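Local coordinates for protein beta-N-acetylhexosaminidase (Streptomyces plicatus, PDB 1JAK) that cleaves terminal beta-linked N-acetylhexosamine residues from glycosides, probably by the substrate-assisted mechanism of glycoside hydrolase family 20, at residues A[41-44]-A[45-49]; A[206-209]-A[210-213]; A[324-327]-A[328-332]; A[392-395]-A[396-399]; A[490-493]-A[494-498]. All blocks are in the same frame, centred on the assembly; numbering follows the deposited sequence.

Contact 1: residues A[41-44]-A[45-49]; sequences YRIT and RGTHI
The side chains of Y41 and T47 approach from opposite directions and meet at their ends, Y41 OH lying 3.1 Å from T47 OG1 and 3.4 Å from T47 CG2. The phenol reaches that far because CG of Y41 stands trans to its own backbone N (chi1 173°), which carries the ring past I43 to the turn. T47 OG1 has a single proton and two acceptors near it, Y41 OH and the carbonyl T44 O at 3.0 Å, so which of them receives the proton stays open. The chain bends sharply here in a type I beta turn from T44 to T47, between strands 41-42 and 49-50 of the mixed sheet in the family 20 domain 2. Its closing bond, T47 N to T44 O, measures 2.9 Å at an N-H...O angle of 164°. I43 meets T47 at about a right angle, CG2 packing 3.6 Å from T47 OG1, while both side chains also touch I86 of strand 86-90. A valine here would probably leave Y41 OH without its hydroxyl neighbour and T44 O with the T47 N bond alone of the two. On the outer side of the turn a water joins T44 OG1 to G46 N, 2.7 Å from each, and accepts the G46 proton.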
loop_
_atom_site.group_PDB
_atom_site.type_symbol
_atom_site.label_atom_id
_atom_site.label_comp_id
_atom_site.label_asym_id
_atom_site.label_seq_id
_atom_site.Cartn_x
_atom_site.Cartn_y
_atom_site.Cartn_z
ATOM N N TYR A 41 -28.292 12.788 5.134
ATOM C CA TYR A 41 -28.733 11.799 6.101
ATOM C C TYR A 41 -28.044 12.217 7.385
ATOM O O TYR A 41 -26.969 12.825 7.352
ATOM C CB TYR A 41 -28.274 10.387 5.733
ATOM C CG TYR A 41 -28.590 9.374 6.818
ATOM C CD1 TYR A 41 -29.911 9.123 7.196
ATOM C CD2 TYR A 41 -27.574 8.694 7.489
ATOM C CE1 TYR A 41 -30.213 8.221 8.217
ATOM C CE2 TYR A 41 -27.865 7.789 8.513
ATOM C CZ TYR A 41 -29.186 7.559 8.871
ATOM O OH TYR A 41 -29.484 6.676 9.887
ATOM N N ARG A 42 -28.657 11.903 8.516
ATOM C CA ARG A 42 -28.072 12.249 9.796
ATOM C C ARG A 42 -28.107 11.012 10.674
ATOM O O ARG A 42 -29.178 10.472 10.947
ATOM C CB ARG A 42 -28.876 13.367 10.459
ATOM C CG ARG A 42 -28.204 13.996 11.665
ATOM C CD ARG A 42 -29.227 14.750 12.497
ATOM N NE ARG A 42 -28.619 15.733 13.386
ATOM C CZ ARG A 42 -28.484 17.022 13.091
ATOM N NH1 ARG A 42 -28.914 17.490 11.925
ATOM N NH2 ARG A 42 -27.932 17.849 13.969
ATOM N N ILE A 43 -26.940 10.542 11.096
ATOM C CA ILE A 43 -26.897 9.375 11.966
ATOM C C ILE A 43 -27.330 9.836 13.353
ATOM O O ILE A 43 -26.820 10.836 13.863
ATOM C CB ILE A 43 -25.471 8.789 12.075
ATOM C CG1 ILE A 43 -24.925 8.459 10.683
ATOM C CG2 ILE A 43 -25.493 7.536 12.941
ATOM C CD1 ILE A 43 -23.519 7.875 10.701
ATOM N N THR A 44 -28.287 9.130 13.950
ATOM C CA THR A 44 -28.746 9.468 15.293
ATOM C C THR A 44 -28.533 8.262 16.206
ATOM O O THR A 44 -28.232 7.167 15.733
ATOM C CB THR A 44 -30.233 9.919 15.305
ATOM O OG1 THR A 44 -31.063 8.904 14.738
ATOM C CG2 THR A 44 -30.396 11.210 14.509
ATOM N N ARG A 45 -28.686 8.469 17.510
ATOM C CA ARG A 45 -28.456 7.421 18.499
ATOM C C ARG A 45 -29.054 6.049 18.212
ATOM O O ARG A 45 -28.446 5.033 18.544
ATOM C CB ARG A 45 -28.914 7.898 19.883
ATOM C CG ARG A 45 -30.423 7.947 20.084
ATOM C CD ARG A 45 -30.780 8.724 21.351
ATOM N NE ARG A 45 -30.017 8.284 22.518
ATOM C CZ ARG A 45 -30.170 7.108 23.122
ATOM N NH1 ARG A 45 -31.064 6.236 22.673
ATOM N NH2 ARG A 45 -29.425 6.803 24.178
ATOM N N GLY A 46 -30.228 6.009 17.592
ATOM C CA GLY A 46 -30.859 4.727 17.322
ATOM C C GLY A 46 -30.569 4.093 15.975
ATOM O O GLY A 46 -31.188 3.095 15.611
ATOM N N THR A 47 -29.621 4.650 15.233
ATOM C CA THR A 47 -29.302 4.104 13.919
ATOM C C THR A 47 -28.757 2.682 13.967
ATOM O O THR A 47 -27.849 2.373 14.741
ATOM C CB THR A 47 -28.288 4.994 13.172
ATOM O OG1 THR A 47 -28.879 6.272 12.906
ATOM C CG2 THR A 47 -27.881 4.344 11.849
ATOM N N HIS A 48 -29.332 1.822 13.131
ATOM C CA HIS A 48 -28.919 0.427 13.021
ATOM C C HIS A 48 -28.165 0.261 11.705
ATOM O O HIS A 48 -28.401 1.003 10.753
ATOM C CB HIS A 48 -30.140 -0.498 12.987
ATOM C CG HIS A 48 -30.813 -0.675 14.311
ATOM N ND1 HIS A 48 -30.843 0.311 15.272
ATOM C CD2 HIS A 48 -31.516 -1.716 14.819
ATOM C CE1 HIS A 48 -31.533 -0.113 16.316
ATOM N NE2 HIS A 48 -31.953 -1.340 16.066
ATOM N N ILE A 49 -27.254 -0.705 11.665
ATOM C CA ILE A 49 -26.508 -1.002 10.449
ATOM C C ILE A 49 -27.080 -2.325 9.953
ATOM O O ILE A 49 -26.869 -3.372 10.566
ATOM C CB ILE A 49 -24.997 -1.153 10.727
ATOM C CG1 ILE A 49 -24.407 0.211 11.101
ATOM C CG2 ILE A 49 -24.288 -1.713 9.496
ATOM C CD1 ILE A 49 -22.990 0.143 11.631
HETATM O O HOH W 1 -32.112 7.856 16.967
#

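Contact 2: residues A[206-209]-A[210-213]; sequences DSWP and RLAT
L211 folds back over the residue three positions earlier, its CD1 branch lying 3.6 Å from W208 CB and its CG 3.4 Å from W208 O. The conformation responsible has CG beside the backbone N (chi1 -66°), followed by an extended chi2 that swings CD1 toward the tryptophan's beta carbon. The far end of the W208 indole leads away from the helix, and NE1 bonds to D300 of helix 292-307. The motif is the entry into the one-turn helix 210-213, in the catalytic domain's loop region after barrel strand 190-194. Here L211 N donates to W208 O in an i to i+3 bond of 3.1 Å, at 159°. Replacing L211 by alanine would probably open a gap beside W208 CB and cost the packing against F297 and Y264. In T213 the hydroxyl sits between backbone N and carbonyl carbon (chi1 63°), which brings OG1 to 3.2 Å from P209 O, although its proton has another acceptor within range. The backbone bond from T213 N to the same oxygen is weak at 3.4 Å. A water lies 2.9 Å from W208 O and accepts from A212 N.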
loop_
_atom_site.group_PDB
_atom_site.type_symbol
_atom_site.label_atom_id
_atom_site.label_comp_id
_atom_site.label_asym_id
_atom_site.label_seq_id
_atom_site.Cartn_x
_atom_site.Cartn_y
_atom_site.Cartn_z
ATOM N N ASP A 206 12.107 -21.903 8.745
ATOM C CA ASP A 206 12.490 -23.102 9.491
ATOM C C ASP A 206 13.746 -23.804 8.985
ATOM O O ASP A 206 14.564 -24.277 9.779
ATOM C CB ASP A 206 11.345 -24.121 9.515
ATOM C CG ASP A 206 10.110 -23.610 10.239
ATOM O OD1 ASP A 206 10.256 -22.839 11.210
ATOM O OD2 ASP A 206 8.991 -23.999 9.843
ATOM N N SER A 207 13.893 -23.885 7.668
ATOM C CA SER A 207 15.044 -24.558 7.076
ATOM C C SER A 207 16.371 -23.830 7.283
ATOM O O SER A 207 17.439 -24.443 7.200
ATOM C CB SER A 207 14.793 -24.805 5.584
ATOM O OG SER A 207 14.314 -23.641 4.935
ATOM N N TRP A 208 16.300 -22.530 7.557
ATOM C CA TRP A 208 17.490 -21.712 7.802
ATOM C C TRP A 208 17.189 -20.810 9.002
ATOM O O TRP A 208 17.009 -19.601 8.856
ATOM C CB TRP A 208 17.815 -20.853 6.574
ATOM C CG TRP A 208 18.086 -21.651 5.327
ATOM C CD1 TRP A 208 17.175 -22.337 4.577
ATOM C CD2 TRP A 208 19.362 -21.883 4.716
ATOM N NE1 TRP A 208 17.803 -22.985 3.540
ATOM C CE2 TRP A 208 19.146 -22.723 3.601
ATOM C CE3 TRP A 208 20.669 -21.463 5.004
ATOM C CZ2 TRP A 208 20.189 -23.154 2.770
ATOM C CZ3 TRP A 208 21.710 -21.891 4.177
ATOM C CH2 TRP A 208 21.461 -22.729 3.074
ATOM N N PRO A 209 17.145 -21.396 10.211
ATOM C CA PRO A 209 16.860 -20.720 11.482
ATOM C C PRO A 209 17.647 -19.454 11.809
ATOM O O PRO A 209 17.113 -18.546 12.448
ATOM C CB PRO A 209 17.105 -21.815 12.518
ATOM C CG PRO A 209 16.803 -23.066 11.775
ATOM C CD PRO A 209 17.467 -22.815 10.449
ATOM N N ARG A 210 18.907 -19.391 11.387
ATOM C CA ARG A 210 19.744 -18.228 11.681
ATOM C C ARG A 210 19.354 -16.954 10.942
ATOM O O ARG A 210 19.734 -15.857 11.357
ATOM C CB ARG A 210 21.217 -18.542 11.399
ATOM C CG ARG A 210 21.861 -19.486 12.404
ATOM C CD ARG A 210 23.284 -19.837 11.986
ATOM N NE ARG A 210 24.156 -18.666 11.899
ATOM C CZ ARG A 210 24.595 -17.973 12.945
ATOM N NH1 ARG A 210 24.244 -18.325 14.176
ATOM N NH2 ARG A 210 25.392 -16.928 12.764
ATOM N N LEU A 211 18.610 -17.085 9.849
ATOM C CA LEU A 211 18.201 -15.902 9.101
ATOM C C LEU A 211 17.455 -14.951 10.027
ATOM O O LEU A 211 17.736 -13.756 10.057
ATOM C CB LEU A 211 17.311 -16.282 7.916
ATOM C CG LEU A 211 17.976 -17.098 6.802
ATOM C CD1 LEU A 211 16.944 -17.473 5.756
ATOM C CD2 LEU A 211 19.104 -16.287 6.168
ATOM N N ALA A 212 16.518 -15.491 10.803
ATOM C CA ALA A 212 15.752 -14.663 11.724
ATOM C C ALA A 212 16.487 -14.366 13.030
ATOM O O ALA A 212 16.573 -13.211 13.446
ATOM C CB ALA A 212 14.402 -15.327 12.026
ATOM N N THR A 213 17.019 -15.403 13.674
ATOM C CA THR A 213 17.701 -15.229 14.953
ATOM C C THR A 213 18.974 -14.394 14.897
ATOM O O THR A 213 19.302 -13.694 15.857
ATOM C CB THR A 213 18.021 -16.592 15.598
ATOM O OG1 THR A 213 18.927 -17.320 14.763
ATOM C CG2 THR A 213 16.749 -17.399 15.774
HETATM O O HOH W 2 14.895 -17.983 10.053
#

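Contact 3: residues A[324-327]-A[328-332]; sequences TPKA and DFVAF
P325 O takes two backbone donors from the following turn. F329 N approaches at 2.9 Å with an N-H...O angle of 156°, whereas D328 N, though at 2.8 Å, is bent to 118° and makes only a weak bond. The next two carbonyls continue the pattern: V330 N donates to K326 O at 3.0 Å, and A331 N to A327 O at the same length. These i to i+4 bonds form the first turn of helix 326-342, with P325 at the N-cap position. The helix belongs to the beta-alpha-beta unit that joins strands 313-315 and 346-350 of the catalytic barrel. P325 has no backbone N-H, so its ring can occupy this helix start without costing a donor. Beyond the backbone bonds, D328 OD2 lies over one face of that ring, toward its CB-CG-CD side, 3.5 Å from P325 CG and equally close to CD, a polar-to-aliphatic contact. D328 reaches it with CG held beside its backbone N. T324 sends its methyl over the start of the helix, CG2 standing 3.7 Å from F329 N, while its hydroxyl bonds to S286. F329 has CG trans to its backbone N (chi1 178°), and its ring accordingly leaves the local contact to pack on P254 and A321. On another side V330 CG2 rests 3.4 Å from K326 O, and the methyl of A331 lies beside A327 O.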
loop_
_atom_site.group_PDB
_atom_site.type_symbol
_atom_site.label_atom_id
_atom_site.label_comp_id
_atom_site.label_asym_id
_atom_site.label_seq_id
_atom_site.Cartn_x
_atom_site.Cartn_y
_atom_site.Cartn_z
ATOM N N THR A 324 26.693 -7.719 -8.466
ATOM C CA THR A 324 26.389 -8.898 -9.269
ATOM C C THR A 324 26.619 -8.548 -10.738
ATOM O O THR A 324 25.872 -7.762 -11.313
ATOM C CB THR A 324 24.912 -9.324 -9.118
ATOM O OG1 THR A 324 24.570 -9.412 -7.729
ATOM C CG2 THR A 324 24.683 -10.680 -9.778
ATOM N N PRO A 325 27.665 -9.115 -11.359
ATOM C CA PRO A 325 27.935 -8.819 -12.769
ATOM C C PRO A 325 26.668 -9.014 -13.603
ATOM O O PRO A 325 25.911 -9.954 -13.372
ATOM C CB PRO A 325 29.029 -9.822 -13.121
ATOM C CG PRO A 325 29.788 -9.940 -11.828
ATOM C CD PRO A 325 28.670 -10.044 -10.811
ATOM N N LYS A 326 26.445 -8.128 -14.569
ATOM C CA LYS A 326 25.255 -8.195 -15.415
ATOM C C LYS A 326 24.918 -9.598 -15.916
ATOM O O LYS A 326 23.776 -10.043 -15.803
ATOM C CB LYS A 326 25.398 -7.249 -16.611
ATOM C CG LYS A 326 24.222 -7.298 -17.579
ATOM C CD LYS A 326 22.924 -6.883 -16.904
ATOM C CE LYS A 326 22.808 -5.372 -16.787
ATOM N NZ LYS A 326 22.627 -4.729 -18.122
ATOM N N ALA A 327 25.907 -10.294 -16.467
ATOM C CA ALA A 327 25.674 -11.640 -16.983
ATOM C C ALA A 327 25.229 -12.604 -15.887
ATOM O O ALA A 327 24.393 -13.476 -16.130
ATOM C CB ALA A 327 26.930 -12.168 -17.672
ATOM N N ASP A 328 25.788 -12.456 -14.687
ATOM C CA ASP A 328 25.408 -13.322 -13.577
ATOM C C ASP A 328 23.994 -12.987 -13.114
ATOM O O ASP A 328 23.237 -13.872 -12.719
ATOM C CB ASP A 328 26.378 -13.176 -12.400
ATOM C CG ASP A 328 27.741 -13.789 -12.682
ATOM O OD1 ASP A 328 27.801 -14.825 -13.377
ATOM O OD2 ASP A 328 28.748 -13.245 -12.191
ATOM N N PHE A 329 23.643 -11.704 -13.155
ATOM C CA PHE A 329 22.306 -11.275 -12.754
ATOM C C PHE A 329 21.283 -11.945 -13.669
ATOM O O PHE A 329 20.286 -12.501 -13.202
ATOM C CB PHE A 329 22.181 -9.754 -12.869
ATOM C CG PHE A 329 20.814 -9.226 -12.526
ATOM C CD1 PHE A 329 20.430 -9.056 -11.199
ATOM C CD2 PHE A 329 19.915 -8.889 -13.532
ATOM C CE1 PHE A 329 19.166 -8.552 -10.882
ATOM C CE2 PHE A 329 18.649 -8.386 -13.227
ATOM C CZ PHE A 329 18.277 -8.216 -11.898
ATOM N N VAL A 330 21.533 -11.895 -14.974
ATOM C CA VAL A 330 20.625 -12.508 -15.938
ATOM C C VAL A 330 20.534 -14.016 -15.707
ATOM O O VAL A 330 19.440 -14.579 -15.694
ATOM C CB VAL A 330 21.076 -12.232 -17.395
ATOM C CG1 VAL A 330 20.145 -12.943 -18.374
ATOM C CG2 VAL A 330 21.069 -10.735 -17.665
ATOM N N ALA A 331 21.678 -14.668 -15.519
ATOM C CA ALA A 331 21.695 -16.107 -15.278
ATOM C C ALA A 331 20.914 -16.438 -14.008
ATOM O O ALA A 331 20.128 -17.387 -13.980
ATOM C CB ALA A 331 23.135 -16.606 -15.152
ATOM N N PHE A 332 21.135 -15.648 -12.961
ATOM C CA PHE A 332 20.456 -15.851 -11.684
ATOM C C PHE A 332 18.941 -15.765 -11.835
ATOM O O PHE A 332 18.206 -16.641 -11.370
ATOM C CB PHE A 332 20.914 -14.798 -10.669
ATOM C CG PHE A 332 20.264 -14.934 -9.318
ATOM C CD1 PHE A 332 20.748 -15.845 -8.384
ATOM C CD2 PHE A 332 19.160 -14.155 -8.984
ATOM C CE1 PHE A 332 20.142 -15.980 -7.130
ATOM C CE2 PHE A 332 18.547 -14.282 -7.734
ATOM C CZ PHE A 332 19.039 -15.195 -6.807
#

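Contact 4: residues A[392-395]-A[396-399]; sequences LSPA and DRTY. With IFG ((2R,3R,4S,5R)-2-acetamido-3,4-dihydroxy-5-hydroxymethyl-piperidine), chain F.
The loop that follows barrel strand 389-392 supplies Y399 to the active-site pocket, where the inhibitor IFG is bound in this family 20 TIM barrel. Y399 OH donates to O7 of the ligand's acetamido group at 2.7 Å, and O7 lies at the edge of the ring, near its plane. This bond is consistent with family 20 enzymes holding the substrate's 2-acetamido group for substrate-assisted catalysis. Behind the phenol, A395 CA covers one face in a CH-pi contact, 3.8 Å from the ring centroid and 21° off the normal, while A395 CB approaches Y399 CD2. S393 O comes within 3.2 Å of Y399 CE1. The loop turns tightly on P394 O, which accepts two backbone protons: T398 N at 2.9 Å, almost in line with the carbonyl, and R397 N at 3.0 Å from well above the carbonyl plane. Packing backs this turn, with P394 CB 3.5 Å from R397 CG, a contact made where the arginine chain bends at chi2 (-78°). Beyond the bend the guanidinium leaves the turn to pair with D370 and the backbone of R422, and D396 forms a salt bridge with the R422 side chain. T398 OG1, bonded to E444 O, comes 3.1 Å from S393 CA. One water lies between A395 O and Y399 O, 2.8 Å from A395 O.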
loop_
_atom_site.group_PDB
_atom_site.type_symbol
_atom_site.label_atom_id
_atom_site.label_comp_id
_atom_site.label_asym_id
_atom_site.label_seq_id
_atom_site.Cartn_x
_atom_site.Cartn_y
_atom_site.Cartn_z
ATOM N N LEU A 392 3.691 1.072 -11.612
ATOM C CA LEU A 392 4.435 2.326 -11.591
ATOM C C LEU A 392 4.606 2.957 -10.216
ATOM O O LEU A 392 3.627 3.252 -9.538
ATOM C CB LEU A 392 3.770 3.341 -12.527
ATOM C CG LEU A 392 3.631 2.912 -13.992
ATOM C CD1 LEU A 392 2.963 4.029 -14.783
ATOM C CD2 LEU A 392 5.003 2.590 -14.576
ATOM N N SER A 393 5.862 3.153 -9.818
ATOM C CA SER A 393 6.198 3.784 -8.542
ATOM C C SER A 393 7.512 4.550 -8.728
ATOM O O SER A 393 8.536 4.208 -8.131
ATOM C CB SER A 393 6.347 2.732 -7.430
ATOM O OG SER A 393 7.437 1.858 -7.673
ATOM N N PRO A 394 7.493 5.606 -9.561
ATOM C CA PRO A 394 8.675 6.430 -9.844
ATOM C C PRO A 394 9.298 6.973 -8.562
ATOM O O PRO A 394 8.597 7.504 -7.702
ATOM C CB PRO A 394 8.122 7.548 -10.730
ATOM C CG PRO A 394 6.902 6.915 -11.373
ATOM C CD PRO A 394 6.298 6.162 -10.219
ATOM N N ALA A 395 10.616 6.845 -8.446
ATOM C CA ALA A 395 11.317 7.309 -7.252
ATOM C C ALA A 395 11.195 8.813 -7.020
ATOM O O ALA A 395 11.333 9.276 -5.888
ATOM C CB ALA A 395 12.789 6.906 -7.321
ATOM N N ASP A 396 10.948 9.575 -8.082
ATOM C CA ASP A 396 10.804 11.018 -7.943
ATOM C C ASP A 396 9.331 11.425 -7.958
ATOM O O ASP A 396 8.993 12.576 -8.246
ATOM C CB ASP A 396 11.585 11.746 -9.052
ATOM C CG ASP A 396 11.101 11.396 -10.451
ATOM O OD1 ASP A 396 10.376 10.392 -10.619
ATOM O OD2 ASP A 396 11.468 12.131 -11.395
ATOM N N ARG A 397 8.460 10.469 -7.635
ATOM C CA ARG A 397 7.021 10.715 -7.598
ATOM C C ARG A 397 6.326 10.084 -6.393
ATOM O O ARG A 397 5.710 10.784 -5.587
ATOM C CB ARG A 397 6.343 10.160 -8.854
ATOM C CG ARG A 397 6.853 10.713 -10.167
ATOM C CD ARG A 397 6.304 12.089 -10.444
ATOM N NE ARG A 397 6.769 12.587 -11.736
ATOM C CZ ARG A 397 6.351 13.718 -12.292
ATOM N NH1 ARG A 397 5.451 14.470 -11.673
ATOM N NH2 ARG A 397 6.845 14.103 -13.464
ATOM N N THR A 398 6.424 8.761 -6.276
ATOM C CA THR A 398 5.729 8.052 -5.204
ATOM C C THR A 398 6.551 7.413 -4.089
ATOM O O THR A 398 6.009 6.653 -3.283
ATOM C CB THR A 398 4.797 6.976 -5.791
ATOM O OG1 THR A 398 5.578 5.910 -6.345
ATOM C CG2 THR A 398 3.922 7.576 -6.889
ATOM N N TYR A 399 7.849 7.696 -4.042
ATOM C CA TYR A 399 8.686 7.169 -2.968
ATOM C C TYR A 399 8.432 8.094 -1.779
ATOM O O TYR A 399 8.894 9.238 -1.754
ATOM C CB TYR A 399 10.160 7.192 -3.391
ATOM C CG TYR A 399 10.625 5.889 -4.004
ATOM C CD1 TYR A 399 9.772 5.128 -4.807
ATOM C CD2 TYR A 399 11.911 5.405 -3.764
ATOM C CE1 TYR A 399 10.185 3.913 -5.348
ATOM C CE2 TYR A 399 12.336 4.189 -4.301
ATOM C CZ TYR A 399 11.464 3.449 -5.088
ATOM O OH TYR A 399 11.855 2.232 -5.588
HETATM N N1 IFG F . 16.501 2.296 -3.578
HETATM C C2 IFG F . 16.406 0.954 -2.947
HETATM C C3 IFG F . 15.615 0.899 -1.578
HETATM C C4 IFG F . 15.862 2.118 -0.665
HETATM C C5 IFG F . 15.611 3.390 -1.478
HETATM C C6 IFG F . 15.763 4.700 -0.711
HETATM C C7 IFG F . 14.618 0.318 -4.515
HETATM C C8 IFG F . 13.895 -0.592 -5.474
HETATM C C9 IFG F . 16.510 3.489 -2.718
HETATM N N2 IFG F . 15.798 0.001 -3.902
HETATM O O7 IFG F . 14.100 1.406 -4.303
HETATM O O3 IFG F . 15.962 -0.292 -0.883
HETATM O O4 IFG F . 17.223 2.099 -0.236
HETATM O O6 IFG F . 15.048 5.756 -1.342
HETATM O O HOH W 3 9.099 10.217 -4.445
#

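Contact 5: residues A[490-493]-A[494-498]; sequences AAQA and PYWEA
Q492 packs over one face of the W496 indole, one turn on, at the start of helix 493-499, which a type I beta turn from A490 to A493 links to helix 482-490. Among the backbone bonds, Q492 O accepts W496 N at 3.0 Å, nearly along the C=O axis, and Y495 N only weakly, because the N-H...O angle there is 122°. A493 O repeats the i to i+4 pattern with E497 N at 3.0 Å. P494 has no N-H, and its first-turn position does not require one. The aromatic contacts fall into two kinds. Over a face, Q492 CB makes a CH-pi contact with the six-membered ring of W496, 3.5 Å from its centroid and 13° off the normal. Both side chains turn CG beside their backbone N, and the glutamine then bends at chi2; its amide plane is 57° from the indole, and NE2 bonds back to R488 O. At an edge, Q492 O lies in the plane of the Y495 ring, and A491 O approaches that edge too, 3.3 Å from Y495 CD1. Both polar ring atoms find partners beyond the helix start: Y495 OH with L130 O, W496 NE1 with Y186 OH, while F463 and F503 meet the indole edge-to-face. A helical residue directly before proline is locally crowded, and here A493 CB stands 3.2 Å from P494 CD. The E497 chain runs back along the helix, bringing its CG to 3.3 Å from A493 O.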
loop_
_atom_site.group_PDB
_atom_site.type_symbol
_atom_site.label_atom_id
_atom_site.label_comp_id
_atom_site.label_asym_id
_atom_site.label_seq_id
_atom_site.Cartn_x
_atom_site.Cartn_y
_atom_site.Cartn_z
ATOM N N ALA A 490 -6.685 19.435 1.072
ATOM C CA ALA A 490 -6.668 20.415 2.153
ATOM C C ALA A 490 -7.732 20.086 3.194
ATOM O O ALA A 490 -7.531 20.294 4.391
ATOM C CB ALA A 490 -6.914 21.813 1.595
ATOM N N ALA A 491 -8.858 19.562 2.724
ATOM C CA ALA A 491 -9.978 19.217 3.589
ATOM C C ALA A 491 -9.672 18.099 4.581
ATOM O O ALA A 491 -10.390 17.930 5.567
ATOM C CB ALA A 491 -11.180 18.835 2.740
ATOM N N GLN A 492 -8.610 17.342 4.325
ATOM C CA GLN A 492 -8.246 16.236 5.210
ATOM C C GLN A 492 -7.605 16.688 6.520
ATOM O O GLN A 492 -7.626 15.953 7.503
ATOM C CB GLN A 492 -7.281 15.279 4.500
ATOM C CG GLN A 492 -7.743 14.775 3.138
ATOM C CD GLN A 492 -9.102 14.105 3.178
ATOM O OE1 GLN A 492 -9.361 13.240 4.015
ATOM N NE2 GLN A 492 -9.976 14.493 2.259
ATOM N N ALA A 493 -7.040 17.893 6.534
ATOM C CA ALA A 493 -6.359 18.418 7.719
ATOM C C ALA A 493 -7.065 18.184 9.058
ATOM O O ALA A 493 -6.488 17.594 9.973
ATOM C CB ALA A 493 -6.070 19.906 7.534
ATOM N N PRO A 494 -8.320 18.639 9.194
ATOM C CA PRO A 494 -9.015 18.429 10.469
ATOM C C PRO A 494 -9.220 16.961 10.835
ATOM O O PRO A 494 -9.267 16.614 12.015
ATOM C CB PRO A 494 -10.328 19.187 10.275
ATOM C CG PRO A 494 -10.556 19.103 8.800
ATOM C CD PRO A 494 -9.179 19.356 8.238
ATOM N N TYR A 495 -9.345 16.101 9.827
ATOM C CA TYR A 495 -9.519 14.675 10.076
ATOM C C TYR A 495 -8.223 14.086 10.629
ATOM O O TYR A 495 -8.234 13.335 11.605
ATOM C CB TYR A 495 -9.898 13.938 8.786
ATOM C CG TYR A 495 -11.267 14.291 8.247
ATOM C CD1 TYR A 495 -11.483 15.491 7.573
ATOM C CD2 TYR A 495 -12.350 13.430 8.428
ATOM C CE1 TYR A 495 -12.745 15.830 7.090
ATOM C CE2 TYR A 495 -13.619 13.757 7.950
ATOM C CZ TYR A 495 -13.806 14.960 7.283
ATOM O OH TYR A 495 -15.056 15.300 6.813
ATOM N N TRP A 496 -7.101 14.432 10.007
ATOM C CA TRP A 496 -5.820 13.914 10.459
ATOM C C TRP A 496 -5.476 14.424 11.854
ATOM O O TRP A 496 -4.956 13.679 12.683
ATOM C CB TRP A 496 -4.724 14.268 9.450
ATOM C CG TRP A 496 -4.946 13.596 8.125
ATOM C CD1 TRP A 496 -5.620 12.423 7.907
ATOM C CD2 TRP A 496 -4.455 14.017 6.847
ATOM N NE1 TRP A 496 -5.576 12.090 6.577
ATOM C CE2 TRP A 496 -4.867 13.049 5.902
ATOM C CE3 TRP A 496 -3.706 15.116 6.409
ATOM C CZ2 TRP A 496 -4.552 13.147 4.542
ATOM C CZ3 TRP A 496 -3.394 15.214 5.052
ATOM C CH2 TRP A 496 -3.817 14.232 4.137
ATOM N N GLU A 497 -5.782 15.691 12.115
ATOM C CA GLU A 497 -5.524 16.277 13.426
ATOM C C GLU A 497 -6.329 15.533 14.487
ATOM O O GLU A 497 -5.801 15.163 15.535
ATOM C CB GLU A 497 -5.909 17.760 13.422
ATOM C CG GLU A 497 -4.940 18.643 12.649
ATOM C CD GLU A 497 -5.459 20.055 12.461
ATOM O OE1 GLU A 497 -6.291 20.499 13.281
ATOM O OE2 GLU A 497 -5.023 20.723 11.500
ATOM N N ALA A 498 -7.607 15.309 14.205
ATOM C CA ALA A 498 -8.484 14.608 15.135
ATOM C C ALA A 498 -8.057 13.154 15.329
ATOM O O ALA A 498 -8.232 12.587 16.410
ATOM C CB ALA A 498 -9.925 14.670 14.636
#

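In the fold
From the N terminus the five contacts follow in series, none nested or crossing. Contact 1 closes the turn between strands 41-42 and 49-50 in domain 2, with its centre about 62 Å from that of contact 3, across the chain's centre. Contacts 2, 3 and 4 share the catalytic barrel: the first starts a short helix in the loop after strand 190-194, the second starts the helix between strands 313-315 and 346-350, and the third shapes the loop after strand 389-392 at the ligand pocket. Contact 5 joins the last two helices, 482-490 and 493-499, and returns to contact 1's side, their nearest atoms about 12 Å apart.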